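Local coordinates for flagellar protein (Xanthomonas campestris pv. campestris, PDB 3C12), which is a hook-capping protein (FlgD), probably required for flagellar hook formation and perhaps acting as a scaffold; its C-terminal part, with Ig-like and tudor-like domains, is described here, at residues Ala34-Ala38 against Ser61-Glu65; Gly86-Thr90 against Lys100-Tyr104. All coordinates share one frame; numbering follows the deposited sequence.

In the fold
Both contacts are antiparallel pairings in the Ig-like part of the chain, and they lie in series: contact 1 closes before contact 2 opens. Contact 1, at the surface about 17 Å from the chain centre, joins strands 29-35 and 64-70 through backbone bonds and small residues. Contact 2, centred about 8 Å from the chain centre and partly buried, joins strands 83-93 and 98-115, adding methyl packing, a bridging water and a subunit interface to its single direct backbone bond. Strands 29-35 and 98-115 are neighbours, so the contacts touch, with Ala34 O 3.7 Å from Leu101 CD2; their centres are 14 Å apart.

Contact 1: Ala34-Ala38 against Ser61-Glu65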
loop_
_atom_site.group_PDB
_atom_site.type_symbol
_atom_site.label_atom_id
_atom_site.label_comp_id
_atom_site.label_asym_id
_atom_site.label_seq_id
_atom_site.Cartn_x
_atom_site.Cartn_y
_atom_site.Cartn_z
ATOM N N ALA A 34 6.987 -6.904 -1.816
ATOM C CA ALA A 34 7.767 -7.290 -2.975
ATOM C C ALA A 34 9.092 -6.545 -3.048
ATOM O O ALA A 34 9.135 -5.382 -3.438
ATOM C CB ALA A 34 6.961 -7.054 -4.232
ATOM N N ALA A 35 10.166 -7.235 -2.667
ATOM C CA ALA A 35 11.524 -6.686 -2.692
ATOM C C ALA A 35 12.006 -6.581 -4.129
ATOM O O ALA A 35 11.860 -7.516 -4.910
ATOM C CB ALA A 35 12.466 -7.572 -1.901
ATOM N N THR A 36 12.592 -5.442 -4.465
ATOM C CA THR A 36 13.069 -5.201 -5.814
ATOM C C THR A 36 14.556 -5.484 -5.984
ATOM O O THR A 36 15.109 -5.331 -7.074
ATOM C CB THR A 36 12.802 -3.752 -6.217
ATOM O OG1 THR A 36 13.400 -2.877 -5.254
ATOM C CG2 THR A 36 11.311 -3.486 -6.271
ATOM N N SER A 37 15.203 -5.904 -4.905
ATOM C CA SER A 37 16.627 -6.185 -4.950
ATOM C C SER A 37 16.995 -7.105 -3.805
ATOM O O SER A 37 16.177 -7.363 -2.933
ATOM C CB SER A 37 17.416 -4.875 -4.836
ATOM O OG SER A 37 18.817 -5.103 -4.824
ATOM N N ALA A 38 18.219 -7.615 -3.820
ATOM C CA ALA A 38 18.679 -8.474 -2.741
ATOM C C ALA A 38 19.101 -7.529 -1.614
ATOM O O ALA A 38 19.497 -6.387 -1.864
ATOM C CB ALA A 38 19.855 -9.317 -3.207
ATOM N N SER A 61 17.178 -12.807 -0.283
ATOM C CA SER A 61 18.071 -13.529 -1.176
ATOM C C SER A 61 18.289 -12.773 -2.488
ATOM O O SER A 61 19.406 -12.712 -3.010
ATOM C CB SER A 61 17.482 -14.916 -1.453
ATOM O OG SER A 61 16.089 -14.839 -1.745
ATOM N N ALA A 62 17.206 -12.199 -3.007
ATOM C CA ALA A 62 17.221 -11.433 -4.251
ATOM C C ALA A 62 15.824 -10.841 -4.480
ATOM O O ALA A 62 14.907 -11.060 -3.674
ATOM C CB ALA A 62 17.604 -12.335 -5.416
ATOM N N ALA A 63 15.665 -10.095 -5.573
ATOM C CA ALA A 63 14.380 -9.493 -5.896
ATOM C C ALA A 63 13.295 -10.557 -5.813
ATOM O O ALA A 63 13.509 -11.715 -6.179
ATOM C CB ALA A 63 14.415 -8.893 -7.284
ATOM N N GLY A 64 12.126 -10.168 -5.321
ATOM C CA GLY A 64 11.040 -11.118 -5.203
ATOM C C GLY A 64 10.230 -10.835 -3.962
ATOM O O GLY A 64 10.454 -9.834 -3.287
ATOM N N GLU A 65 9.295 -11.720 -3.652
ATOM C CA GLU A 65 8.443 -11.543 -2.494
ATOM C C GLU A 65 9.206 -11.812 -1.210
ATOM O O GLU A 65 10.138 -12.611 -1.181
ATOM C CB GLU A 65 7.243 -12.487 -2.585
ATOM C CG GLU A 65 6.014 -12.023 -1.826
ATOM C CD GLU A 65 4.842 -12.958 -2.007
ATOM O OE1 GLU A 65 4.891 -14.082 -1.471
ATOM O OE2 GLU A 65 3.875 -12.572 -2.694
#
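Ala35 and Gly64 face each other as an antiparallel hydrogen-bonded pair where strand 29-35 ends and strand 64-70 begins. Gly64 N donates to Ala35 O over 2.7 Å in a nearly straight bond, with an N-H...O angle of 167°. The return bond, from Ala35 N to Gly64 O, is bent and weak. One residue along, Ala34 and Glu65 form a non-hydrogen-bonded pair, their CA atoms 4.3 Å apart and their side chains on the face opposite to that of Ala35. Gly64 is extended with a positive phi of 144°, a conformation that suits glycine because a CB would run into the carbonyl oxygen of Ala63.

Beyond this pair the strands give way to loops that still run side by side, and methyl groups do the touching. Ala63 CB rests against the backbone of Thr36, 3.6 Å from its O, while Ala38 CB lies 3.4 Å from Ser61 O and 3.5 Å from Ala62 CA. Alanine suits these positions, where a methyl lies close against the opposite backbone.

Glu65 and Thr36 find polar partners outside the two segments. Glu65 stretches out, its CG pointing away from the backbone N (chi1 -155°), and OE2 forms a salt bridge with Arg136; an acid suits this exposed position. Thr36 OG1 is hydrogen-bonded to Gln91 NE2. Strand 83-93 is met through side chains: Ala35 and Ser37 both pack on its Gln91, Ser37 also meets Asp93, and just past that strand Thr94 shares a backbone hydrogen bond with Ala38.

Contact 2: Gly86-Thr90 against Lys100-Tyr104; sequences GITAT and KLATY
Ala89 and Leu101 meet in the beta hairpin of strands 83-93 and 98-115, part of the Ig-like fold, at the point where the two strands diverge. Leu101 N donates to Ala89 O over 3.0 Å, and Lys100 CA adds a CA-H...O contact to the same oxygen. Thr90 and Lys100 form the neighbouring non-hydrogen-bonded pair. From Ala102, which interrupts the strand, the second segment runs apart from the first, and Thr103 shares a backbone hydrogen bond with Ser18.

Methyl groups pack where the backbones separate. Thr103 CG2 sits 3.8 Å from Ala89 CB and 4.1 Å from Ile87 CD1, which gets there because CG1 is anti to the backbone N (chi1 179°) and CD1 continues the chain in extended form. Phe43 of the adjacent strand 39-46 touches Ile87 and Ala89, and Val33 of strand 29-35 packs on Ala89, Leu101 and Thr103, so small and branched apolar groups suit this buried side.

Lys100 bends at chi3 and chi4, bringing NZ 3.8 Å from Thr88 CG2. The side carrying Thr88 and Lys100 meets the second subunit, where Lys100 NZ makes a weak hydrogen bond to Thr88 OG1 of that subunit, reciprocated by its partner.

Threonine gives position 103 a polar branch as well as a methyl: OG1 is hydrogen-bonded to Ser18 O, while a water bridges the two segments, donating to Ile87 O at 3.0 Å and to Thr103 OG1 at 2.6 Å.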
loop_
_atom_site.group_PDB
_atom_site.type_symbol
_atom_site.label_atom_id
_atom_site.label_comp_id
_atom_site.label_asym_id
_atom_site.label_seq_id
_atom_site.Cartn_x
_atom_site.Cartn_y
_atom_site.Cartn_z
ATOM N N GLY A 86 -0.079 0.731 12.519
ATOM C CA GLY A 86 0.488 1.112 11.240
ATOM C C GLY A 86 1.779 0.375 10.936
ATOM O O GLY A 86 2.593 0.136 11.827
ATOM N N ILE A 87 1.966 -0.003 9.678
ATOM C CA ILE A 87 3.183 -0.699 9.290
ATOM C C ILE A 87 3.839 -0.084 8.059
ATOM O O ILE A 87 3.191 0.182 7.047
ATOM C CB ILE A 87 2.939 -2.206 9.022
ATOM C CG1 ILE A 87 4.260 -2.850 8.595
ATOM C CG2 ILE A 87 1.871 -2.406 7.961
ATOM C CD1 ILE A 87 4.142 -4.278 8.176
ATOM N N THR A 88 5.140 0.142 8.167
ATOM C CA THR A 88 5.922 0.713 7.085
ATOM C C THR A 88 7.081 -0.219 6.752
ATOM O O THR A 88 7.728 -0.773 7.641
ATOM C CB THR A 88 6.458 2.094 7.481
ATOM O OG1 THR A 88 5.352 2.982 7.670
ATOM C CG2 THR A 88 7.369 2.651 6.400
ATOM N N ALA A 89 7.332 -0.401 5.464
ATOM C CA ALA A 89 8.405 -1.282 5.045
ATOM C C ALA A 89 9.426 -0.538 4.232
ATOM O O ALA A 89 9.097 0.155 3.269
ATOM C CB ALA A 89 7.852 -2.434 4.239
ATOM N N THR A 90 10.680 -0.681 4.636
ATOM C CA THR A 90 11.769 -0.033 3.934
ATOM C C THR A 90 12.815 -1.041 3.538
ATOM O O THR A 90 13.313 -1.813 4.360
ATOM C CB THR A 90 12.438 1.019 4.787
ATOM O OG1 THR A 90 11.438 1.875 5.349
ATOM C CG2 THR A 90 13.409 1.839 3.928
ATOM N N LYS A 100 10.989 2.637 -0.041
ATOM C CA LYS A 100 9.764 2.226 0.637
ATOM C C LYS A 100 9.024 1.244 -0.255
ATOM O O LYS A 100 8.861 1.479 -1.448
ATOM C CB LYS A 100 8.875 3.442 0.936
ATOM C CG LYS A 100 8.753 3.771 2.428
ATOM C CD LYS A 100 7.980 5.080 2.707
ATOM C CE LYS A 100 6.450 4.988 2.448
ATOM N NZ LYS A 100 5.637 4.177 3.434
ATOM N N LEU A 101 8.596 0.132 0.323
ATOM C CA LEU A 101 7.875 -0.885 -0.432
ATOM C C LEU A 101 6.427 -0.964 0.036
ATOM O O LEU A 101 6.138 -0.705 1.201
ATOM C CB LEU A 101 8.534 -2.248 -0.246
ATOM C CG LEU A 101 10.036 -2.399 -0.497
ATOM C CD1 LEU A 101 10.454 -3.771 -0.023
ATOM C CD2 LEU A 101 10.379 -2.199 -1.970
ATOM N N ALA A 102 5.526 -1.323 -0.878
ATOM C CA ALA A 102 4.102 -1.447 -0.566
ATOM C C ALA A 102 3.859 -2.681 0.278
ATOM O O ALA A 102 4.376 -3.750 -0.014
ATOM C CB ALA A 102 3.295 -1.538 -1.840
ATOM N N THR A 103 3.062 -2.533 1.325
ATOM C CA THR A 103 2.765 -3.651 2.206
ATOM C C THR A 103 1.425 -4.306 1.896
ATOM O O THR A 103 0.432 -3.624 1.650
ATOM C CB THR A 103 2.758 -3.200 3.679
ATOM O OG1 THR A 103 2.192 -1.888 3.774
ATOM C CG2 THR A 103 4.161 -3.173 4.237
ATOM N N TYR A 104 1.415 -5.637 1.895
ATOM C CA TYR A 104 0.199 -6.405 1.648
ATOM C C TYR A 104 -0.036 -7.246 2.872
ATOM O O TYR A 104 0.800 -8.063 3.252
ATOM C CB TYR A 104 0.333 -7.305 0.410
ATOM C CG TYR A 104 0.650 -6.531 -0.850
ATOM C CD1 TYR A 104 1.949 -6.073 -1.095
ATOM C CD2 TYR A 104 -0.353 -6.185 -1.755
ATOM C CE1 TYR A 104 2.242 -5.281 -2.208
ATOM C CE2 TYR A 104 -0.072 -5.390 -2.874
ATOM C CZ TYR A 104 1.228 -4.937 -3.092
ATOM O OH TYR A 104 1.523 -4.114 -4.167
HETATM O O HOH W 1 2.653 0.624 4.123
#